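Local coordinates for protein exopolygalacturonase (Yersinia enterocolitica, PDB 2UVF) that hydrolyses pectic polygalacturonate as a family 28 glycoside hydrolase, probably releasing digalacturonic acid from the end of the chain, at residues 53-58 with 115-120; 126-131 with 144-149; 66-71 with 79-84. All blocks are in the same frame, centred on the assembly; numbering follows the deposited sequence.

Contact 1. Residues 53-58 with 115-120; sequences IVLVWK and FTVIGL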
loop_
_atom_site.group_PDB
_atom_site.type_symbol
_atom_site.label_atom_id
_atom_site.label_comp_id
_atom_site.label_asym_id
_atom_site.label_seq_id
_atom_site.Cartn_x
_atom_site.Cartn_y
_atom_site.Cartn_z
ATOM N N ILE A 53 5.444 -21.292 6.530
ATOM C CA ILE A 53 4.425 -21.056 5.510
ATOM C C ILE A 53 3.433 -20.041 6.090
ATOM O O ILE A 53 3.080 -20.126 7.273
ATOM C CB ILE A 53 3.702 -22.387 5.099
ATOM C CG1 ILE A 53 4.708 -23.383 4.492
ATOM C CG2 ILE A 53 2.517 -22.126 4.134
ATOM C CD1 ILE A 53 4.229 -24.855 4.452
ATOM N N VAL A 54 3.023 -19.072 5.266
ATOM C CA VAL A 54 1.971 -18.108 5.613
ATOM C C VAL A 54 0.645 -18.504 4.937
ATOM O O VAL A 54 0.601 -18.730 3.725
ATOM C CB VAL A 54 2.365 -16.641 5.223
ATOM C CG1 VAL A 54 1.312 -15.630 5.704
ATOM C CG2 VAL A 54 3.729 -16.265 5.785
ATOM N N LEU A 55 -0.426 -18.572 5.728
ATOM C CA LEU A 55 -1.774 -18.853 5.222
ATOM C C LEU A 55 -2.688 -17.631 5.293
ATOM O O LEU A 55 -2.626 -16.852 6.242
ATOM C CB LEU A 55 -2.425 -19.990 6.022
ATOM C CG LEU A 55 -1.728 -21.351 6.164
ATOM C CD1 LEU A 55 -2.287 -22.097 7.388
ATOM C CD2 LEU A 55 -1.849 -22.179 4.892
ATOM N N VAL A 56 -3.534 -17.469 4.278
ATOM C CA VAL A 56 -4.590 -16.463 4.292
ATOM C C VAL A 56 -5.871 -17.068 3.750
ATOM O O VAL A 56 -5.844 -18.116 3.116
ATOM C CB VAL A 56 -4.230 -15.167 3.488
ATOM C CG1 VAL A 56 -2.939 -14.528 3.996
ATOM C CG2 VAL A 56 -4.170 -15.436 2.010
ATOM N N TRP A 57 -6.992 -16.397 3.989
ATOM C CA TRP A 57 -8.298 -16.901 3.593
ATOM C C TRP A 57 -9.233 -15.735 3.552
ATOM O O TRP A 57 -8.959 -14.711 4.187
ATOM C CB TRP A 57 -8.834 -17.953 4.603
ATOM C CG TRP A 57 -8.912 -17.449 6.015
ATOM C CD1 TRP A 57 -9.970 -16.798 6.602
ATOM C CD2 TRP A 57 -7.884 -17.534 7.019
ATOM N NE1 TRP A 57 -9.653 -16.464 7.904
ATOM C CE2 TRP A 57 -8.389 -16.915 8.189
ATOM C CE3 TRP A 57 -6.585 -18.070 7.044
ATOM C CZ2 TRP A 57 -7.637 -16.813 9.370
ATOM C CZ3 TRP A 57 -5.837 -17.968 8.230
ATOM C CH2 TRP A 57 -6.369 -17.346 9.372
ATOM N N LYS A 58 -10.334 -15.897 2.825
ATOM C CA LYS A 58 -11.446 -14.946 2.856
ATOM C C LYS A 58 -12.318 -14.983 4.128
ATOM O O LYS A 58 -12.737 -16.053 4.616
ATOM C CB LYS A 58 -12.325 -15.122 1.621
ATOM C CG LYS A 58 -11.647 -14.650 0.334
ATOM C CD LYS A 58 -12.563 -14.761 -0.902
ATOM C CE LYS A 58 -13.738 -13.781 -0.878
ATOM N NZ LYS A 58 -13.279 -12.373 -0.861
ATOM N N PHE A 115 -2.508 -16.387 9.201
ATOM C CA PHE A 115 -1.885 -17.194 10.251
ATOM C C PHE A 115 -0.532 -17.685 9.727
ATOM O O PHE A 115 -0.470 -18.343 8.696
ATOM C CB PHE A 115 -2.809 -18.376 10.617
ATOM C CG PHE A 115 -2.276 -19.293 11.703
ATOM C CD1 PHE A 115 -2.709 -19.162 13.016
ATOM C CD2 PHE A 115 -1.391 -20.324 11.403
ATOM C CE1 PHE A 115 -2.234 -20.013 14.021
ATOM C CE2 PHE A 115 -0.918 -21.179 12.402
ATOM C CZ PHE A 115 -1.336 -21.016 13.710
ATOM N N THR A 116 0.545 -17.350 10.437
ATOM C CA THR A 116 1.909 -17.762 10.052
ATOM C C THR A 116 2.393 -19.064 10.738
ATOM O O THR A 116 2.623 -19.094 11.954
ATOM C CB THR A 116 2.931 -16.628 10.309
ATOM O OG1 THR A 116 2.459 -15.431 9.706
ATOM C CG2 THR A 116 4.282 -16.962 9.728
ATOM N N VAL A 117 2.567 -20.125 9.948
ATOM C CA VAL A 117 3.036 -21.410 10.480
ATOM C C VAL A 117 4.561 -21.541 10.431
ATOM O O VAL A 117 5.126 -21.700 9.343
ATOM C CB VAL A 117 2.429 -22.608 9.717
ATOM C CG1 VAL A 117 2.722 -23.908 10.462
ATOM C CG2 VAL A 117 0.918 -22.441 9.493
ATOM N N ILE A 118 5.218 -21.511 11.597
ATOM C CA ILE A 118 6.684 -21.656 11.673
ATOM C C ILE A 118 7.159 -23.015 12.240
ATOM O O ILE A 118 6.343 -23.894 12.553
ATOM C CB ILE A 118 7.373 -20.465 12.436
ATOM C CG1 ILE A 118 7.177 -20.575 13.952
ATOM C CG2 ILE A 118 6.891 -19.106 11.884
ATOM C CD1 ILE A 118 8.282 -19.937 14.775
ATOM N N GLY A 119 8.480 -23.176 12.356
ATOM C CA GLY A 119 9.083 -24.361 12.972
ATOM C C GLY A 119 8.893 -25.634 12.165
ATOM O O GLY A 119 8.749 -26.717 12.732
ATOM N N LEU A 120 8.873 -25.487 10.842
ATOM C CA LEU A 120 8.703 -26.604 9.914
ATOM C C LEU A 120 10.080 -27.082 9.443
ATOM O O LEU A 120 11.112 -26.517 9.833
ATOM C CB LEU A 120 7.839 -26.178 8.719
ATOM C CG LEU A 120 6.299 -26.166 8.694
ATOM C CD1 LEU A 120 5.628 -26.091 10.063
ATOM C CD2 LEU A 120 5.828 -25.025 7.794
#
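Leu55, at the middle of strand 53-58, carries much of the apolar side of this contact. Its CB lies 3.7 Å from Phe115 O, the carbonyl that accepts the Leu55 N-H. CG turns anti to the carbonyl carbon (chi1 -55°). At the tip, CD1 reaches obliquely across to Val117 CG2 at 3.8 Å, while CD2 goes to the opposite sheet, where Phe128 and Ile146 meet it. A branched leucine thus serves both its own sheet and the facing one.

Val117 CG2 also lies in plane at the edge of the Phe115 ring. Trp57 adds its six-membered ring, whose edge meets Phe115 CB in plane, with CZ3 3.9 Å away. At the other end Ile53 and Leu120 cross at about a right angle, CD1 to CD2 3.7 Å. On the opposite face of the sheet Val54 and Thr116 lie side by side, CG2 to CG2 4.0 Å; beta-branched residues suit such extended backbone.

Four backbone bonds join Ile53 to Val117 and Leu55 to Phe115. Val117 N meets Ile53 O at 2.7 Å, nearly along the C=O axis, whereas Leu55 N sits above the carbonyl plane of Phe115. This is antiparallel pairing in the three-stranded sheet of a fibronectin type III-like beta-sandwich, with the face bearing Ile53, Leu55, Phe115 and Val117 turned to the core.

Contact 2. Residues 126-131 with 144-149; sequences YQFTVK and KPITAK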
loop_
_atom_site.group_PDB
_atom_site.type_symbol
_atom_site.label_atom_id
_atom_site.label_comp_id
_atom_site.label_asym_id
_atom_site.label_seq_id
_atom_site.Cartn_x
_atom_site.Cartn_y
_atom_site.Cartn_z
ATOM N N TYR A 126 2.655 -30.309 3.902
ATOM C CA TYR A 126 1.761 -30.181 5.059
ATOM C C TYR A 126 0.366 -29.841 4.561
ATOM O O TYR A 126 0.217 -29.062 3.613
ATOM C CB TYR A 126 2.230 -29.083 6.012
ATOM C CG TYR A 126 3.614 -29.275 6.585
ATOM C CD1 TYR A 126 3.811 -30.063 7.718
ATOM C CD2 TYR A 126 4.730 -28.654 6.009
ATOM C CE1 TYR A 126 5.089 -30.249 8.257
ATOM C CE2 TYR A 126 6.018 -28.834 6.544
ATOM C CZ TYR A 126 6.184 -29.634 7.668
ATOM O OH TYR A 126 7.434 -29.827 8.226
ATOM N N GLN A 127 -0.649 -30.431 5.185
ATOM C CA GLN A 127 -2.050 -30.107 4.875
ATOM C C GLN A 127 -2.566 -29.100 5.904
ATOM O O GLN A 127 -2.079 -29.063 7.036
ATOM C CB GLN A 127 -2.905 -31.385 4.826
ATOM C CG GLN A 127 -4.347 -31.223 4.329
ATOM C CD GLN A 127 -5.390 -31.292 5.457
ATOM O OE1 GLN A 127 -6.593 -31.384 5.196
ATOM N NE2 GLN A 127 -4.931 -31.257 6.709
ATOM N N PHE A 128 -3.526 -28.269 5.497
ATOM C CA PHE A 128 -4.025 -27.170 6.327
ATOM C C PHE A 128 -5.539 -26.970 6.134
ATOM O O PHE A 128 -6.043 -26.973 4.995
ATOM C CB PHE A 128 -3.299 -25.849 5.989
ATOM C CG PHE A 128 -1.813 -25.837 6.295
ATOM C CD1 PHE A 128 -1.348 -25.841 7.613
ATOM C CD2 PHE A 128 -0.879 -25.753 5.257
ATOM C CE1 PHE A 128 0.033 -25.809 7.899
ATOM C CE2 PHE A 128 0.491 -25.713 5.523
ATOM C CZ PHE A 128 0.952 -25.742 6.841
ATOM N N THR A 129 -6.261 -26.821 7.246
ATOM C CA THR A 129 -7.636 -26.304 7.205
ATOM C C THR A 129 -7.837 -25.140 8.187
ATOM O O THR A 129 -7.050 -24.965 9.120
ATOM C CB THR A 129 -8.733 -27.398 7.441
ATOM O OG1 THR A 129 -8.528 -28.050 8.702
ATOM C CG2 THR A 129 -8.754 -28.420 6.312
ATOM N N VAL A 130 -8.897 -24.361 7.957
ATOM C CA VAL A 130 -9.282 -23.221 8.810
ATOM C C VAL A 130 -10.791 -23.232 9.144
ATOM O O VAL A 130 -11.635 -23.451 8.269
ATOM C CB VAL A 130 -8.846 -21.836 8.172
ATOM C CG1 VAL A 130 -9.553 -21.566 6.839
ATOM C CG2 VAL A 130 -9.063 -20.684 9.139
ATOM N N LYS A 131 -11.112 -23.008 10.419
ATOM C CA LYS A 131 -12.505 -22.875 10.873
ATOM C C LYS A 131 -12.736 -21.500 11.492
ATOM O O LYS A 131 -11.891 -21.024 12.269
ATOM C CB LYS A 131 -12.849 -23.933 11.940
ATOM C CG LYS A 131 -12.551 -25.368 11.582
ATOM C CD LYS A 131 -13.200 -26.296 12.600
ATOM C CE LYS A 131 -12.893 -27.765 12.304
ATOM N NZ LYS A 131 -13.922 -28.699 12.872
ATOM N N LYS A 144 -12.071 -26.167 2.749
ATOM C CA LYS A 144 -11.437 -27.165 1.887
ATOM C C LYS A 144 -9.947 -27.173 2.247
ATOM O O LYS A 144 -9.370 -26.113 2.528
ATOM C CB LYS A 144 -11.649 -26.854 0.403
ATOM C CG LYS A 144 -13.101 -26.921 -0.054
ATOM C CD LYS A 144 -13.237 -27.672 -1.393
ATOM C CE LYS A 144 -14.572 -27.395 -2.079
ATOM N NZ LYS A 144 -14.704 -25.959 -2.491
ATOM N N PRO A 145 -9.323 -28.366 2.287
ATOM C CA PRO A 145 -7.916 -28.375 2.666
ATOM C C PRO A 145 -6.983 -27.800 1.596
ATOM O O PRO A 145 -7.349 -27.704 0.418
ATOM C CB PRO A 145 -7.620 -29.867 2.875
ATOM C CG PRO A 145 -8.622 -30.578 2.079
ATOM C CD PRO A 145 -9.845 -29.724 2.036
ATOM N N ILE A 146 -5.795 -27.392 2.021
ATOM C CA ILE A 146 -4.711 -27.149 1.092
ATOM C C ILE A 146 -3.479 -27.908 1.561
ATOM O O ILE A 146 -3.233 -28.050 2.766
ATOM C CB ILE A 146 -4.400 -25.613 0.823
ATOM C CG1 ILE A 146 -3.756 -24.922 2.027
ATOM C CG2 ILE A 146 -5.639 -24.857 0.340
ATOM C CD1 ILE A 146 -2.980 -23.670 1.632
ATOM N N THR A 147 -2.737 -28.430 0.595
ATOM C CA THR A 147 -1.414 -28.983 0.835
ATOM C C THR A 147 -0.423 -27.944 0.337
ATOM O O THR A 147 -0.622 -27.346 -0.734
ATOM C CB THR A 147 -1.204 -30.292 0.052
ATOM O OG1 THR A 147 -2.474 -30.927 -0.163
ATOM C CG2 THR A 147 -0.245 -31.241 0.787
ATOM N N ALA A 148 0.631 -27.718 1.118
ATOM C CA ALA A 148 1.689 -26.804 0.721
ATOM C C ALA A 148 3.047 -27.312 1.184
ATOM O O ALA A 148 3.208 -27.781 2.318
ATOM C CB ALA A 148 1.423 -25.404 1.248
ATOM N N LYS A 149 4.024 -27.202 0.293
ATOM C CA LYS A 149 5.361 -27.699 0.559
ATOM C C LYS A 149 6.333 -26.555 0.829
ATOM O O LYS A 149 6.399 -25.587 0.065
ATOM C CB LYS A 149 5.841 -28.561 -0.623
ATOM C CG LYS A 149 6.997 -29.513 -0.303
ATOM C CD LYS A 149 7.212 -30.528 -1.417
ATOM C CE LYS A 149 8.040 -29.961 -2.572
ATOM N NZ LYS A 149 9.509 -30.026 -2.305
#
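Backbone hydrogen bonds hold strands 126-131 and 146-149 together in two antiparallel hydrogen-bonded pairs, Tyr126 with Ala148 and Phe128 with Ile146. Ala148 N meets Tyr126 O at 2.9 Å, nearly along the C=O axis. The return bond is less regular: Tyr126 N stands 38° out of the carbonyl plane of Ala148. Phe128 N to Ile146 O is short, 2.8 Å, but bent to 132° at the hydrogen, while Ile146 N lies in the carbonyl plane of Phe128.

CA-H...O contacts supplement these bonds. The CA atoms of Thr147 and Gln127, 4.2 Å apart in the non-hydrogen-bonded pair, approach Tyr126 O and Ile146 O respectively. Pro145 CA approaches Phe128 O at 3.3 Å; a proline fits here because the N-H it lacks is not used in this pairing.

Apolar contacts divide between the faces. On the inner one, Phe128 CB touches Ile146 CG1 at 4.1 Å, and Ala148 CB lies near the plane of the Phe128 ring, at its edge. The small methyl suits a place beside a broad ring, which also packs on Ile53 and Leu55 of the facing sheet. Outside, Thr129 and Pro145 lie side by side, CG2 to CB 3.9 Å, and the bent aliphatic chain of Gln127 crosses the proline ring obliquely.

Among the polar ends, the Tyr126 hydroxyl is bonded to the backbone N of Lys121. The arrangement is a beta hairpin at the edge of the four-stranded sheet of a fibronectin type III-like sandwich, aromatic and aliphatic side chains facing inward.

Contact 3. Residues 66-71 with 79-84; sequences IVDYQI and GKASDN
The carboxylate of Asp68 is the flat group at the centre of this contact, and its outer edge is directed at Ser82. Both oxygens use their syn lone pairs there: OD2 accepts the Ser82 hydroxyl at 2.7 Å and OD1 accepts Ser82 N at 3.2 Å. Tyr69 N reaches OD1 from 26° above the carboxylate plane, 2.9 Å away, so OD1 is gripped twice. Three donors thus fix the rotation of a buried acid group, and the first turn of helix 81-88 probably favours its negative charge.

The Tyr69 ring leads away from residues 79-84 and meets Trp57, their planes at about 55°. The Gln70 amide lies beside the Lys80 chain, both pointing the same way, Gln70 NE2 to Lys80 CD 4.2 Å, while NE2 is hydrogen-bonded to Gln133.

Serine suits its place because OG, in the crowded position between backbone N and carbonyl carbon, projects to the acid while its own N-H binds the other oxygen. Lys80 is the N-cap residue; its bent chain passes Asp68 OD2, with NZ 4.9 Å from that oxygen, not in contact but probably helping to stabilise the carboxylate.

Backbone bonds bring the two segments together. Ala81 N points almost straight (174°) at Tyr69 O, at 2.8 Å, and Ile71 N meets Gly79 O nearly along the C=O axis. Gly79 adopts backbone angles that would press a CB against the preceding carbonyl. The small Ala81 methyl packs against Tyr69 CB at 4.1 Å and near Ile71 CD1. Here a beta hairpin passes straight into a helix, whose first turn is tied by Asp68 to a strand with a classic beta bulge, at the edge of the four-stranded sheet of the fibronectin type III-like domain.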
loop_
_atom_site.group_PDB
_atom_site.type_symbol
_atom_site.label_atom_id
_atom_site.label_comp_id
_atom_site.label_asym_id
_atom_site.label_seq_id
_atom_site.Cartn_x
_atom_site.Cartn_y
_atom_site.Cartn_z
ATOM N N ILE A 66 -18.642 -13.930 13.854
ATOM C CA ILE A 66 -17.317 -14.546 13.796
ATOM C C ILE A 66 -16.358 -13.705 14.630
ATOM O O ILE A 66 -16.169 -12.526 14.355
ATOM C CB ILE A 66 -16.806 -14.674 12.321
ATOM C CG1 ILE A 66 -17.885 -15.319 11.438
ATOM C CG2 ILE A 66 -15.487 -15.468 12.259
ATOM C CD1 ILE A 66 -17.768 -15.043 9.941
ATOM N N VAL A 67 -15.762 -14.305 15.653
ATOM C CA VAL A 67 -14.876 -13.562 16.552
ATOM C C VAL A 67 -13.394 -13.929 16.383
ATOM O O VAL A 67 -12.527 -13.262 16.940
ATOM C CB VAL A 67 -15.321 -13.669 18.054
ATOM C CG1 VAL A 67 -16.680 -13.038 18.259
ATOM C CG2 VAL A 67 -15.314 -15.129 18.544
ATOM N N ASP A 68 -13.124 -14.962 15.583
ATOM C CA ASP A 68 -11.782 -15.521 15.405
ATOM C C ASP A 68 -11.795 -16.638 14.355
ATOM O O ASP A 68 -12.852 -17.002 13.847
ATOM C CB ASP A 68 -11.252 -16.065 16.736
ATOM C CG ASP A 68 -9.775 -15.785 16.944
ATOM O OD1 ASP A 68 -9.025 -15.604 15.960
ATOM O OD2 ASP A 68 -9.357 -15.752 18.111
ATOM N N TYR A 69 -10.611 -17.162 14.034
ATOM C CA TYR A 69 -10.446 -18.328 13.150
ATOM C C TYR A 69 -9.396 -19.257 13.751
ATOM O O TYR A 69 -8.457 -18.782 14.402
ATOM C CB TYR A 69 -9.995 -17.898 11.752
ATOM C CG TYR A 69 -11.083 -17.279 10.914
ATOM C CD1 TYR A 69 -11.880 -18.063 10.072
ATOM C CD2 TYR A 69 -11.316 -15.901 10.950
ATOM C CE1 TYR A 69 -12.891 -17.492 9.297
ATOM C CE2 TYR A 69 -12.318 -15.323 10.178
ATOM C CZ TYR A 69 -13.105 -16.114 9.359
ATOM O OH TYR A 69 -14.083 -15.510 8.597
ATOM N N GLN A 70 -9.556 -20.567 13.538
ATOM C CA GLN A 70 -8.641 -21.573 14.097
ATOM C C GLN A 70 -8.019 -22.393 12.986
ATOM O O GLN A 70 -8.701 -22.763 12.033
ATOM C CB GLN A 70 -9.376 -22.527 15.040
ATOM C CG GLN A 70 -10.005 -21.891 16.267
ATOM C CD GLN A 70 -10.450 -22.936 17.292
ATOM O OE1 GLN A 70 -10.449 -24.146 17.015
ATOM N NE2 GLN A 70 -10.842 -22.475 18.475
ATOM N N ILE A 71 -6.737 -22.713 13.139
ATOM C CA ILE A 71 -5.944 -23.302 12.053
ATOM C C ILE A 71 -5.396 -24.684 12.426
ATOM O O ILE A 71 -4.769 -24.847 13.460
ATOM C CB ILE A 71 -4.812 -22.323 11.570
ATOM C CG1 ILE A 71 -5.415 -21.149 10.788
ATOM C CG2 ILE A 71 -3.802 -23.033 10.690
ATOM C CD1 ILE A 71 -5.918 -19.998 11.646
ATOM N N GLY A 79 -3.377 -23.292 16.361
ATOM C CA GLY A 79 -3.663 -22.096 17.147
ATOM C C GLY A 79 -4.754 -21.206 16.580
ATOM O O GLY A 79 -5.447 -21.576 15.635
ATOM N N LYS A 80 -4.893 -20.016 17.164
ATOM C CA LYS A 80 -5.910 -19.036 16.725
ATOM C C LYS A 80 -5.279 -17.902 15.914
ATOM O O LYS A 80 -4.149 -17.483 16.201
ATOM C CB LYS A 80 -6.676 -18.475 17.929
ATOM C CG LYS A 80 -7.234 -19.544 18.852
ATOM C CD LYS A 80 -8.551 -19.147 19.469
ATOM C CE LYS A 80 -8.370 -18.623 20.879
ATOM N NZ LYS A 80 -9.510 -19.002 21.791
ATOM N N ALA A 81 -6.010 -17.415 14.912
ATOM C CA ALA A 81 -5.563 -16.287 14.074
ATOM C C ALA A 81 -5.122 -15.078 14.900
ATOM O O ALA A 81 -4.036 -14.530 14.674
ATOM C CB ALA A 81 -6.651 -15.891 13.076
ATOM N N SER A 82 -5.956 -14.698 15.877
ATOM C CA SER A 82 -5.694 -13.574 16.793
ATOM C C SER A 82 -4.356 -13.665 17.532
ATOM O O SER A 82 -3.568 -12.712 17.496
ATOM C CB SER A 82 -6.828 -13.443 17.811
ATOM O OG SER A 82 -6.960 -14.638 18.573
ATOM N N ASP A 83 -4.107 -14.795 18.203
ATOM C CA ASP A 83 -2.866 -15.018 18.966
ATOM C C ASP A 83 -1.643 -15.174 18.058
ATOM O O ASP A 83 -0.533 -14.771 18.408
ATOM C CB ASP A 83 -2.984 -16.250 19.897
ATOM C CG ASP A 83 -4.257 -16.235 20.776
ATOM O OD1 ASP A 83 -4.592 -15.179 21.383
ATOM O OD2 ASP A 83 -4.909 -17.304 20.875
ATOM N N ASN A 84 -1.850 -15.778 16.895
ATOM C CA ASN A 84 -0.801 -15.863 15.892
ATOM C C ASN A 84 -0.376 -14.483 15.415
ATOM O O ASN A 84 0.805 -14.136 15.460
ATOM C CB ASN A 84 -1.244 -16.695 14.709
ATOM C CG ASN A 84 -0.124 -16.924 13.723
ATOM O OD1 ASN A 84 -0.021 -16.236 12.691
ATOM N ND2 ASN A 84 0.722 -17.891 14.028
#

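From the N terminus, strand 53-58 comes first, and its partner arrives only with 115-120, so contact 1 closes a long loop. Contact 3 lies wholly within that loop: 66-71 turns back through a hairpin to 79-84, which begins helix 81-88. Contact 2 follows in series, as 126-131 pairs with 144-149. Contacts 2 and 3 belong to the four-stranded sheet, joined where Gln70 N bonds to Lys131 O; contact 1 belongs to the three-stranded one. The sheets face each other through Leu55 against Phe128 and Trp57 against Ile71, while Asn84 OD1 probably bonds Thr116 N, linking the helix to contact 1.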